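Local coordinates for methyltransferase (PDB 3C3P), which probably transfers methyl groups from S-adenosyl-L-methionine to oxygen atoms of an acceptor, as an O-methyltransferase, though its own substrate is not established, at residues P57-G68 against S82-N93; Q124-D135 against C149-N160. All blocks are in the same frame, centred on the assembly; numbering follows the deposited sequence. Where two conformers were deposited one is given.

Contact 1 of 2, residues P57-G68 against S82-N93. With EDO (1,2-ethanediol), chain I; EDO (1,2-ethanediol), chain J.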
loop_
_atom_site.group_PDB
_atom_site.type_symbol
_atom_site.label_atom_id
_atom_site.label_comp_id
_atom_site.label_asym_id
_atom_site.label_seq_id
_atom_site.Cartn_x
_atom_site.Cartn_y
_atom_site.Cartn_z
ATOM N N PRO A 57 9.919 -8.488 3.825
ATOM C CA PRO A 57 10.849 -8.219 4.900
ATOM C C PRO A 57 11.447 -9.442 5.552
ATOM O O PRO A 57 10.853 -10.510 5.557
ATOM C CB PRO A 57 9.955 -7.551 5.946
ATOM C CG PRO A 57 8.674 -8.351 5.819
ATOM C CD PRO A 57 8.515 -8.459 4.289
ATOM N N GLN A 58 12.651 -9.235 6.072
ATOM C CA GLN A 58 13.393 -10.258 6.785
ATOM C C GLN A 58 13.075 -10.110 8.281
ATOM O O GLN A 58 13.094 -11.089 9.036
ATOM C CB GLN A 58 14.887 -10.105 6.480
ATOM C CG GLN A 58 15.169 -10.105 4.972
ATOM C CD GLN A 58 16.530 -9.562 4.611
ATOM O OE1 GLN A 58 16.656 -8.812 3.642
ATOM N NE2 GLN A 58 17.538 -9.860 5.422
ATOM N N LEU A 59 12.744 -8.875 8.662
ATOM C CA LEU A 59 12.404 -8.499 10.047
ATOM C C LEU A 59 11.313 -7.441 10.179
ATOM O O LEU A 59 11.365 -6.344 9.641
ATOM C CB LEU A 59 13.665 -8.021 10.810
ATOM C CG LEU A 59 13.531 -7.604 12.292
ATOM C CD1 LEU A 59 12.986 -8.775 13.145
ATOM C CD2 LEU A 59 14.844 -7.069 12.893
ATOM N N VAL A 60 10.304 -7.858 10.907
ATOM C CA VAL A 60 9.152 -7.051 11.241
ATOM C C VAL A 60 9.099 -6.958 12.746
ATOM O O VAL A 60 9.105 -7.975 13.442
ATOM C CB VAL A 60 7.805 -7.673 10.749
ATOM C CG1 VAL A 60 6.616 -6.786 11.188
ATOM C CG2 VAL A 60 7.815 -7.917 9.224
ATOM N N VAL A 61 9.006 -5.728 13.227
ATOM C CA VAL A 61 8.926 -5.428 14.653
ATOM C C VAL A 61 7.592 -4.718 14.985
ATOM O O VAL A 61 7.183 -3.736 14.356
ATOM C CB VAL A 61 10.186 -4.649 15.117
ATOM C CG1 VAL A 61 10.103 -4.281 16.620
ATOM C CG2 VAL A 61 11.455 -5.499 14.795
ATOM N N VAL A 62 6.906 -5.307 15.964
ATOM C CA VAL A 62 5.603 -4.860 16.428
ATOM C C VAL A 62 5.644 -4.533 17.919
ATOM O O VAL A 62 5.461 -5.419 18.749
ATOM C CB VAL A 62 4.559 -5.971 16.192
ATOM C CG1 VAL A 62 3.173 -5.474 16.505
ATOM C CG2 VAL A 62 4.653 -6.476 14.744
ATOM N N PRO A 63 5.938 -3.269 18.268
ATOM C CA PRO A 63 5.983 -2.876 19.671
ATOM C C PRO A 63 4.612 -2.509 20.176
ATOM O O PRO A 63 4.150 -1.405 19.938
ATOM C CB PRO A 63 6.899 -1.639 19.684
ATOM C CG PRO A 63 7.193 -1.302 18.255
ATOM C CD PRO A 63 6.400 -2.204 17.362
ATOM N N GLY A 64 4.016 -3.449 20.905
ATOM C CA GLY A 64 2.663 -3.333 21.453
ATOM C C GLY A 64 1.706 -3.973 20.454
ATOM O O GLY A 64 1.643 -3.586 19.298
ATOM N N ASP A 65 0.961 -4.975 20.891
ATOM C CA ASP A 65 0.055 -5.638 19.970
ATOM C C ASP A 65 -1.050 -6.408 20.684
ATOM O O ASP A 65 -0.869 -7.539 21.169
ATOM C CB ASP A 65 0.876 -6.553 19.042
ATOM C CG ASP A 65 0.081 -7.082 17.872
ATOM O OD1 ASP A 65 -0.988 -6.521 17.561
ATOM O OD2 ASP A 65 0.545 -8.047 17.221
ATOM N N GLY A 66 -2.198 -5.737 20.745
ATOM C CA GLY A 66 -3.405 -6.275 21.332
ATOM C C GLY A 66 -3.780 -7.590 20.667
ATOM O O GLY A 66 -4.061 -7.659 19.454
ATOM N N LEU A 67 -3.745 -8.626 21.505
ATOM C CA LEU A 67 -4.068 -10.005 21.145
ATOM C C LEU A 67 -3.181 -10.573 20.048
ATOM O O LEU A 67 -3.461 -11.646 19.521
ATOM C CB LEU A 67 -5.538 -10.134 20.716
ATOM C CG LEU A 67 -6.619 -9.742 21.719
ATOM C CD1 LEU A 67 -7.959 -9.968 21.059
ATOM C CD2 LEU A 67 -6.521 -10.520 23.026
ATOM N N GLY A 68 -2.089 -9.887 19.759
ATOM C CA GLY A 68 -1.179 -10.324 18.701
ATOM C C GLY A 68 -1.838 -10.200 17.331
ATOM O O GLY A 68 -1.459 -10.858 16.365
ATOM N N SER A 82 12.505 -15.501 7.762
ATOM C CA SER A 82 12.217 -14.173 8.341
ATOM C C SER A 82 11.595 -14.298 9.711
ATOM O O SER A 82 11.203 -15.385 10.167
ATOM C CB SER A 82 11.281 -13.384 7.458
ATOM O OG SER A 82 11.790 -13.312 6.149
ATOM N N ARG A 83 11.488 -13.143 10.353
ATOM C CA ARG A 83 10.938 -13.031 11.700
ATOM C C ARG A 83 10.089 -11.813 11.989
ATOM O O ARG A 83 10.284 -10.737 11.434
ATOM C CB ARG A 83 12.076 -12.977 12.744
ATOM C CG ARG A 83 12.926 -14.244 12.898
ATOM C CD ARG A 83 12.140 -15.394 13.472
ATOM N NE ARG A 83 12.972 -16.578 13.622
ATOM C CZ ARG A 83 13.178 -17.493 12.677
ATOM N NH1 ARG A 83 12.602 -17.388 11.487
ATOM N NH2 ARG A 83 13.951 -18.539 12.934
ATOM N N VAL A 84 9.098 -12.069 12.836
ATOM C CA VAL A 84 8.241 -11.039 13.406
ATOM C C VAL A 84 8.597 -11.072 14.894
ATOM O O VAL A 84 8.649 -12.143 15.534
ATOM C CB VAL A 84 6.720 -11.250 13.276
ATOM C CG1 VAL A 84 6.001 -10.139 14.027
ATOM C CG2 VAL A 84 6.260 -11.297 11.825
ATOM N N VAL A 85 8.931 -9.904 15.407
ATOM C CA VAL A 85 9.269 -9.720 16.810
ATOM C C VAL A 85 8.173 -8.856 17.415
ATOM O O VAL A 85 7.994 -7.681 17.072
ATOM C CB VAL A 85 10.631 -9.038 17.019
ATOM C CG1 VAL A 85 10.907 -8.879 18.520
ATOM C CG2 VAL A 85 11.756 -9.821 16.335
HETATM N N MSE A 86 7.437 -9.477 18.312
HETATM C CA MSE A 86 6.328 -8.847 19.001
HETATM C C MSE A 86 6.629 -8.702 20.480
HETATM O O MSE A 86 7.059 -9.653 21.151
HETATM C CB MSE A 86 5.088 -9.708 18.750
HETATM C CG MSE A 86 3.730 -9.311 19.367
HETATM SE SE MSE A 86 3.501 -9.420 21.303
HETATM C CE MSE A 86 1.556 -9.687 21.317
ATOM N N ILE A 87 6.440 -7.470 20.947
ATOM C CA ILE A 87 6.652 -7.093 22.351
ATOM C C ILE A 87 5.389 -6.425 22.909
ATOM O O ILE A 87 4.784 -5.560 22.288
ATOM C CB ILE A 87 7.870 -6.138 22.578
ATOM C CG1 ILE A 87 9.154 -6.641 21.923
ATOM C CG2 ILE A 87 8.126 -5.892 24.066
ATOM C CD1 ILE A 87 9.293 -6.214 20.483
ATOM N N ASP A 88 4.978 -6.875 24.082
ATOM C CA ASP A 88 3.790 -6.317 24.727
ATOM C C ASP A 88 3.896 -6.407 26.260
ATOM O O ASP A 88 4.363 -7.413 26.819
ATOM C CB ASP A 88 2.520 -6.997 24.184
ATOM C CG ASP A 88 1.239 -6.255 24.571
ATOM O OD1 ASP A 88 0.754 -5.498 23.695
ATOM O OD2 ASP A 88 0.767 -6.341 25.737
ATOM N N PRO A 89 3.463 -5.347 26.953
ATOM C CA PRO A 89 3.609 -5.435 28.399
ATOM C C PRO A 89 2.641 -6.398 29.054
ATOM O O PRO A 89 2.899 -6.886 30.158
ATOM C CB PRO A 89 3.339 -3.991 28.863
ATOM C CG PRO A 89 2.617 -3.347 27.782
ATOM C CD PRO A 89 3.057 -4.005 26.511
ATOM N N ASP A 90 1.565 -6.729 28.361
ATOM C CA ASP A 90 0.566 -7.627 28.962
ATOM C C ASP A 90 0.805 -9.098 28.606
ATOM O O ASP A 90 0.915 -9.476 27.437
ATOM C CB ASP A 90 -0.848 -7.180 28.576
ATOM C CG ASP A 90 -1.925 -7.896 29.377
ATOM O OD1 ASP A 90 -1.582 -8.649 30.302
ATOM O OD2 ASP A 90 -3.118 -7.692 29.087
ATOM N N ARG A 91 0.873 -9.920 29.652
ATOM C CA ARG A 91 1.114 -11.374 29.503
ATOM C C ARG A 91 -0.022 -12.097 28.766
ATOM O O ARG A 91 0.206 -13.104 28.099
ATOM C CB ARG A 91 1.365 -12.055 30.863
ATOM C CG ARG A 91 0.170 -12.076 31.813
ATOM N N ASP A 92 -1.230 -11.546 28.852
ATOM C CA ASP A 92 -2.431 -12.150 28.215
ATOM C C ASP A 92 -2.433 -11.947 26.697
ATOM O O ASP A 92 -3.013 -12.733 25.930
ATOM C CB ASP A 92 -3.720 -11.590 28.826
ATOM C CG ASP A 92 -3.841 -11.878 30.315
ATOM O OD1 ASP A 92 -3.218 -12.844 30.818
ATOM O OD2 ASP A 92 -4.588 -11.141 30.991
ATOM N N ASN A 93 -1.794 -10.858 26.284
ATOM C CA ASN A 93 -1.663 -10.524 24.882
ATOM C C ASN A 93 -0.663 -11.446 24.275
ATOM O O ASN A 93 -0.879 -12.043 23.220
ATOM C CB ASN A 93 -1.206 -9.069 24.652
ATOM C CG ASN A 93 -2.338 -8.092 24.803
ATOM O OD1 ASN A 93 -3.503 -8.445 24.571
ATOM N ND2 ASN A 93 -2.016 -6.851 25.163
HETATM C C1 EDO I . -0.005 -1.733 23.291
HETATM O O1 EDO I . 1.231 -1.110 23.653
HETATM C C2 EDO I . -0.456 -2.604 24.459
HETATM O O2 EDO I . -1.228 -3.715 23.993
HETATM C C1 EDO J . -4.900 -7.706 33.489
HETATM O O1 EDO J . -4.232 -7.492 34.737
HETATM C C2 EDO J . -3.941 -8.371 32.508
HETATM O O2 EDO J . -4.547 -8.424 31.213
#
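V60, V62, V84 and M86 lie on one face of a right-handed beta-alpha-beta unit, in which strand 59-63 leads through helix 69-75 into the parallel strand 83-88. Their side chains turn to that helix, V60 and V84 meeting F74, V62 and M86 meeting S71. Between the strands, backbone bonds alternate from R83 N to Q58 O through to G64 N and I87 O. V62 CG2 slants across V84 CG1 at 4.0 Å; on the opposite face L59 CD1 reaches V85 CG2 at 3.6 Å, and V61, P63 and I87 pack under helix 117-121. This is the first crossover of the Rossmann-like methyltransferase fold, and beyond P63 the chain enters the glycine-rich turn G64-G68, where class I methyltransferases usually receive S-adenosylmethionine; the positive phi of G64 (94°) suits glycine. M86, modelled as selenomethionine and bent at its second torsion (-68°), brings CE to 3.2 Å from D65 O and also touches G68 CA, while D65 points its carboxylate elsewhere, to A70 N and S71 OG. D88 OD1 accepts D65 N at 2.9 Å with its anti lone pair, and the same oxygen takes O2 of an ethanediol, probably from the crystallisation liquor, at 2.7 Å; an acid at this strand end commonly binds the cofactor's ribose hydroxyls in class I relatives. D88 OD2 has two donors: D90 N, closing an Asx turn, and N93 ND2 at 2.9 Å, which comes from above the D88 carboxylate plane, while D88 OD2 lies in the plane of the N93 amide. N93 OD1 receives L67 N at 3.1 Å from above the carbonyl plane, so both ends of the amide are held and its rotation is fixed.

Contact 2 of 2, residues Q124-D135 against C149-N160. With EDO (1,2-ethanediol), chain K; EDO (1,2-ethanediol), chain F.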
loop_
_atom_site.group_PDB
_atom_site.type_symbol
_atom_site.label_atom_id
_atom_site.label_comp_id
_atom_site.label_asym_id
_atom_site.label_seq_id
_atom_site.Cartn_x
_atom_site.Cartn_y
_atom_site.Cartn_z
ATOM N N GLN A 124 16.779 -4.066 18.566
ATOM C CA GLN A 124 16.692 -4.708 17.242
ATOM C C GLN A 124 17.491 -3.924 16.213
ATOM O O GLN A 124 17.739 -2.737 16.372
ATOM C CB GLN A 124 15.227 -4.861 16.818
ATOM C CG GLN A 124 14.452 -5.808 17.716
ATOM C CD GLN A 124 14.816 -7.262 17.497
ATOM O OE1 GLN A 124 14.882 -7.739 16.360
ATOM N NE2 GLN A 124 14.974 -7.999 18.586
ATOM N N ARG A 125 17.922 -4.621 15.176
ATOM C CA ARG A 125 18.697 -4.007 14.089
ATOM C C ARG A 125 18.180 -4.392 12.712
ATOM O O ARG A 125 17.675 -5.489 12.505
ATOM C CB ARG A 125 20.186 -4.397 14.182
ATOM C CG ARG A 125 20.905 -3.914 15.418
ATOM C CD ARG A 125 20.923 -2.397 15.523
ATOM N NE ARG A 125 21.679 -1.959 16.698
ATOM C CZ ARG A 125 21.171 -1.758 17.913
ATOM N NH1 ARG A 125 19.880 -1.931 18.152
ATOM N NH2 ARG A 125 21.966 -1.367 18.900
ATOM N N ASP A 126 18.316 -3.465 11.771
ATOM C CA ASP A 126 17.901 -3.718 10.385
ATOM C C ASP A 126 16.451 -4.155 10.279
ATOM O O ASP A 126 16.117 -5.164 9.680
ATOM C CB ASP A 126 18.812 -4.759 9.738
ATOM C CG ASP A 126 20.217 -4.240 9.515
ATOM O OD1 ASP A 126 20.369 -3.077 9.079
ATOM O OD2 ASP A 126 21.163 -5.014 9.731
ATOM N N ILE A 127 15.613 -3.391 10.944
ATOM C CA ILE A 127 14.155 -3.592 10.906
ATOM C C ILE A 127 13.652 -3.164 9.526
ATOM O O ILE A 127 13.909 -2.051 9.082
ATOM C CB ILE A 127 13.424 -2.788 12.013
ATOM C CG1 ILE A 127 13.909 -3.210 13.420
ATOM C CG2 ILE A 127 11.888 -2.953 11.892
ATOM C CD1 ILE A 127 13.396 -2.301 14.557
ATOM N N ASP A 128 12.926 -4.071 8.868
ATOM C CA ASP A 128 12.356 -3.855 7.510
ATOM C C ASP A 128 10.987 -3.234 7.584
ATOM O O ASP A 128 10.619 -2.437 6.728
ATOM C CB ASP A 128 12.340 -5.158 6.707
ATOM C CG ASP A 128 13.741 -5.670 6.443
ATOM O OD1 ASP A 128 14.574 -4.861 5.974
ATOM O OD2 ASP A 128 14.015 -6.858 6.715
ATOM N N ILE A 129 10.217 -3.653 8.582
ATOM C CA ILE A 129 8.887 -3.098 8.816
ATOM C C ILE A 129 8.721 -2.834 10.287
ATOM O O ILE A 129 8.917 -3.704 11.114
ATOM C CB ILE A 129 7.697 -3.990 8.368
ATOM C CG1 ILE A 129 7.709 -4.225 6.872
ATOM C CG2 ILE A 129 6.379 -3.334 8.769
ATOM C CD1 ILE A 129 6.539 -5.009 6.376
ATOM N N LEU A 130 8.410 -1.596 10.597
ATOM C CA LEU A 130 8.159 -1.175 11.968
ATOM C C LEU A 130 6.690 -0.768 12.057
ATOM O O LEU A 130 6.222 0.202 11.407
ATOM C CB LEU A 130 9.087 -0.040 12.402
ATOM C CG LEU A 130 8.799 0.458 13.832
ATOM C CD1 LEU A 130 9.041 -0.667 14.846
ATOM C CD2 LEU A 130 9.603 1.706 14.213
ATOM N N PHE A 131 5.956 -1.555 12.837
ATOM C CA PHE A 131 4.529 -1.330 13.043
ATOM C C PHE A 131 4.341 -0.423 14.239
ATOM O O PHE A 131 5.034 -0.559 15.253
ATOM C CB PHE A 131 3.773 -2.640 13.251
ATOM C CG PHE A 131 2.293 -2.460 13.476
ATOM C CD1 PHE A 131 1.416 -2.382 12.396
ATOM C CD2 PHE A 131 1.777 -2.369 14.753
ATOM C CE1 PHE A 131 0.042 -2.240 12.602
ATOM C CE2 PHE A 131 0.393 -2.211 14.962
ATOM C CZ PHE A 131 -0.454 -2.148 13.884
HETATM N N MSE A 132 3.400 0.499 14.103
HETATM C CA MSE A 132 3.155 1.444 15.150
HETATM C C MSE A 132 1.681 1.833 15.321
HETATM O O MSE A 132 0.944 1.923 14.352
HETATM C CB MSE A 132 3.913 2.678 14.709
HETATM C CG MSE A 132 4.531 3.330 15.786
HETATM SE SE MSE A 132 5.020 5.063 15.172
HETATM C CE MSE A 132 6.255 4.571 13.712
ATOM N N ASP A 133 1.274 2.034 16.574
ATOM C CA ASP A 133 -0.097 2.490 16.923
ATOM C C ASP A 133 -0.039 3.943 17.446
ATOM O O ASP A 133 0.485 4.235 18.518
ATOM C CB ASP A 133 -0.764 1.556 17.932
ATOM C CG ASP A 133 -2.231 1.919 18.203
ATOM O OD1 ASP A 133 -2.689 3.032 17.829
ATOM O OD2 ASP A 133 -2.928 1.082 18.819
ATOM N N CYS A 134 -0.585 4.842 16.647
ATOM C CA CYS A 134 -0.584 6.262 16.974
ATOM C C CYS A 134 -1.360 6.622 18.220
ATOM O O CYS A 134 -1.196 7.730 18.729
ATOM C CB CYS A 134 -1.108 7.111 15.808
ATOM S SG CYS A 134 -0.050 7.075 14.348
ATOM N N ASP A 135 -2.195 5.714 18.711
ATOM C CA ASP A 135 -2.986 5.944 19.937
ATOM C C ASP A 135 -2.173 5.738 21.184
ATOM O O ASP A 135 -2.473 6.274 22.244
ATOM C CB ASP A 135 -4.160 4.971 20.058
ATOM C CG ASP A 135 -5.283 5.298 19.138
ATOM O OD1 ASP A 135 -5.305 6.421 18.608
ATOM O OD2 ASP A 135 -6.178 4.450 18.999
ATOM N N CYS A 149 17.560 1.857 14.216
ATOM C CA CYS A 149 17.273 0.414 14.201
ATOM C C CYS A 149 16.709 -0.036 12.881
ATOM O O CYS A 149 16.575 -1.231 12.610
ATOM C CB CYS A 149 16.281 0.079 15.318
ATOM S SG CYS A 149 16.881 0.528 16.985
ATOM N N LEU A 150 16.433 0.943 12.039
ATOM C CA LEU A 150 15.825 0.664 10.729
ATOM C C LEU A 150 16.818 0.267 9.646
ATOM O O LEU A 150 17.936 0.757 9.582
ATOM C CB LEU A 150 14.988 1.858 10.227
ATOM C CG LEU A 150 13.786 2.319 11.052
ATOM C CD1 LEU A 150 13.120 3.482 10.337
ATOM C CD2 LEU A 150 12.808 1.172 11.277
ATOM N N ALA A 151 16.386 -0.660 8.808
ATOM C CA ALA A 151 17.188 -1.082 7.672
ATOM C C ALA A 151 16.999 -0.086 6.553
ATOM O O ALA A 151 16.067 0.713 6.550
ATOM C CB ALA A 151 16.755 -2.439 7.172
ATOM N N LYS A 152 17.924 -0.138 5.608
ATOM C CA LYS A 152 17.809 0.671 4.412
ATOM C C LYS A 152 16.439 0.390 3.790
ATOM O O LYS A 152 16.049 -0.774 3.639
ATOM C CB LYS A 152 18.870 0.288 3.378
ATOM C CG LYS A 152 18.679 0.972 2.027
ATOM C CD LYS A 152 19.744 0.592 0.997
ATOM C CE LYS A 152 19.386 1.175 -0.358
ATOM N NZ LYS A 152 20.444 0.897 -1.390
ATOM N N ASN A 153 15.735 1.457 3.427
ATOM C CA ASN A 153 14.430 1.365 2.750
ATOM C C ASN A 153 13.335 0.667 3.563
ATOM O O ASN A 153 12.401 0.048 3.005
ATOM C CB ASN A 153 14.545 0.709 1.348
ATOM C CG ASN A 153 15.400 1.504 0.349
ATOM O OD1 ASN A 153 15.978 0.902 -0.565
ATOM N ND2 ASN A 153 15.498 2.822 0.520
ATOM N N ALA A 154 13.470 0.754 4.880
ATOM C CA ALA A 154 12.430 0.229 5.782
ATOM C C ALA A 154 11.124 0.968 5.549
ATOM O O ALA A 154 11.085 2.084 5.055
ATOM C CB ALA A 154 12.813 0.382 7.242
ATOM N N LEU A 155 10.055 0.314 5.958
ATOM C CA LEU A 155 8.723 0.850 5.873
ATOM C C LEU A 155 8.083 0.937 7.239
ATOM O O LEU A 155 8.041 -0.039 7.992
ATOM C CB LEU A 155 7.836 -0.077 5.024
ATOM C CG LEU A 155 6.363 0.299 4.842
ATOM C CD1 LEU A 155 6.146 1.561 4.006
ATOM C CD2 LEU A 155 5.600 -0.919 4.238
ATOM N N LEU A 156 7.593 2.136 7.512
ATOM C CA LEU A 156 6.895 2.441 8.745
ATOM C C LEU A 156 5.416 2.337 8.432
ATOM O O LEU A 156 4.945 2.864 7.419
ATOM C CB LEU A 156 7.218 3.861 9.228
ATOM C CG LEU A 156 6.637 4.299 10.565
ATOM C CD1 LEU A 156 7.328 3.542 11.694
ATOM C CD2 LEU A 156 6.826 5.789 10.718
ATOM N N ILE A 157 4.700 1.636 9.295
ATOM C CA ILE A 157 3.226 1.449 9.185
ATOM C C ILE A 157 2.646 1.867 10.543
ATOM O O ILE A 157 2.852 1.199 11.570
ATOM C CB ILE A 157 2.777 0.025 8.818
ATOM C CG1 ILE A 157 3.468 -0.460 7.532
ATOM C CG2 ILE A 157 1.236 -0.006 8.682
ATOM C CD1 ILE A 157 3.151 -1.897 7.145
ATOM N N ALA A 158 1.946 2.990 10.533
ATOM C CA ALA A 158 1.341 3.589 11.740
ATOM C C ALA A 158 -0.161 3.621 11.610
ATOM O O ALA A 158 -0.720 4.284 10.726
ATOM C CB ALA A 158 1.903 4.996 11.985
ATOM N N VAL A 159 -0.823 2.885 12.494
ATOM C CA VAL A 159 -2.274 2.800 12.459
ATOM C C VAL A 159 -2.895 3.866 13.345
ATOM O O VAL A 159 -2.203 4.561 14.113
ATOM C CB VAL A 159 -2.804 1.383 12.809
ATOM C CG1 VAL A 159 -2.331 0.360 11.730
ATOM C CG2 VAL A 159 -2.432 0.947 14.251
ATOM N N ASN A 160 -4.208 3.964 13.226
ATOM C CA ASN A 160 -5.016 4.957 13.986
ATOM C C ASN A 160 -4.472 6.360 13.761
ATOM O O ASN A 160 -4.421 7.201 14.659
ATOM C CB ASN A 160 -5.063 4.613 15.473
ATOM C CG ASN A 160 -5.638 3.247 15.715
ATOM O OD1 ASN A 160 -6.533 2.816 14.999
ATOM N ND2 ASN A 160 -5.113 2.544 16.712
HETATM C C1 EDO K . -5.173 9.384 17.398
HETATM O O1 EDO K . -4.582 8.139 17.000
HETATM C C2 EDO K . -5.806 10.158 16.237
HETATM O O2 EDO K . -4.967 10.076 15.084
HETATM C C1 EDO F . 18.480 -8.454 11.137
HETATM O O1 EDO F . 18.349 -7.860 12.429
HETATM C C2 EDO F . 17.085 -8.666 10.566
HETATM O O2 EDO F . 17.144 -9.264 9.263
HETATM O O HOH W 1 13.888 -2.561 4.660
#
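I127 and D128 begin a run of parallel backbone bonds with C149-N160. I127 N gives to C149 O and I127 O receives A151 N; the chains turn a corner, the second through a type II turn from A151 to A154, and pairing resumes from D128 O with L155 N to C134 N with V159 O. A water bridges D128 OD1 and K152 O, while D128 OD2 accepts from the backbone N of Q58 and L59. Apolar contacts fill both faces of the Rossmann-like sheet. The F131 side chain, its CG anti to the backbone N (chi1 180°), crosses that of V159 at about a right angle, CE1 3.6 Å from V159 CG1; I129 CG2 touches I157 CD1 at 3.9 Å, and helix 42-55 covers this side through L48 and K55. On the other face L130 and L156 lie side by side, CD2 to CD1 3.9 Å, and C134 SG rests on A158 CB at 3.7 Å. Polar side chains gather at the carboxyl end. D133 OD1 accepts N160 ND2 at 2.7 Å and D135 N at 2.9 Å from opposite faces of its carboxylate plane, the latter an Asx turn, and N160 OD1 accepts from N201 ND2. Replacing D133 by an alanine would probably leave N160 ND2 and D135 N without their shared acceptor and let the turn loosen. D133 and N160 probably correspond to metal ligands of cation-dependent relatives such as catechol O-methyltransferase, but V159 stands in place of the second aspartate; no metal is modelled, and N160 ND2 is turned to D133, consistent with a site joined by hydrogen bonds.

Both contacts are largely buried, about 12 Å apart between centres, and belong to one sheet, in which strands 59-63 and 127-133 are direct neighbours: contact 1 joins the former to 83-88, contact 2 the latter to 154-159. A probable backbone bond from D128 N to L59 O, at 2.9 Å, helps tie them. Contact 2 buries more surface, 1069 against 736 Å², with bulkier leucine, isoleucine and phenylalanine side chains where contact 1 has mostly valines. Polar chemistry collects at the carboxyl end of the strands in each: D88 and N93 brace a glycine-rich turn in contact 1, D133 and N160 join two strand ends in contact 2. The second subunit reaches contact 2 alone, touching N153 and L155.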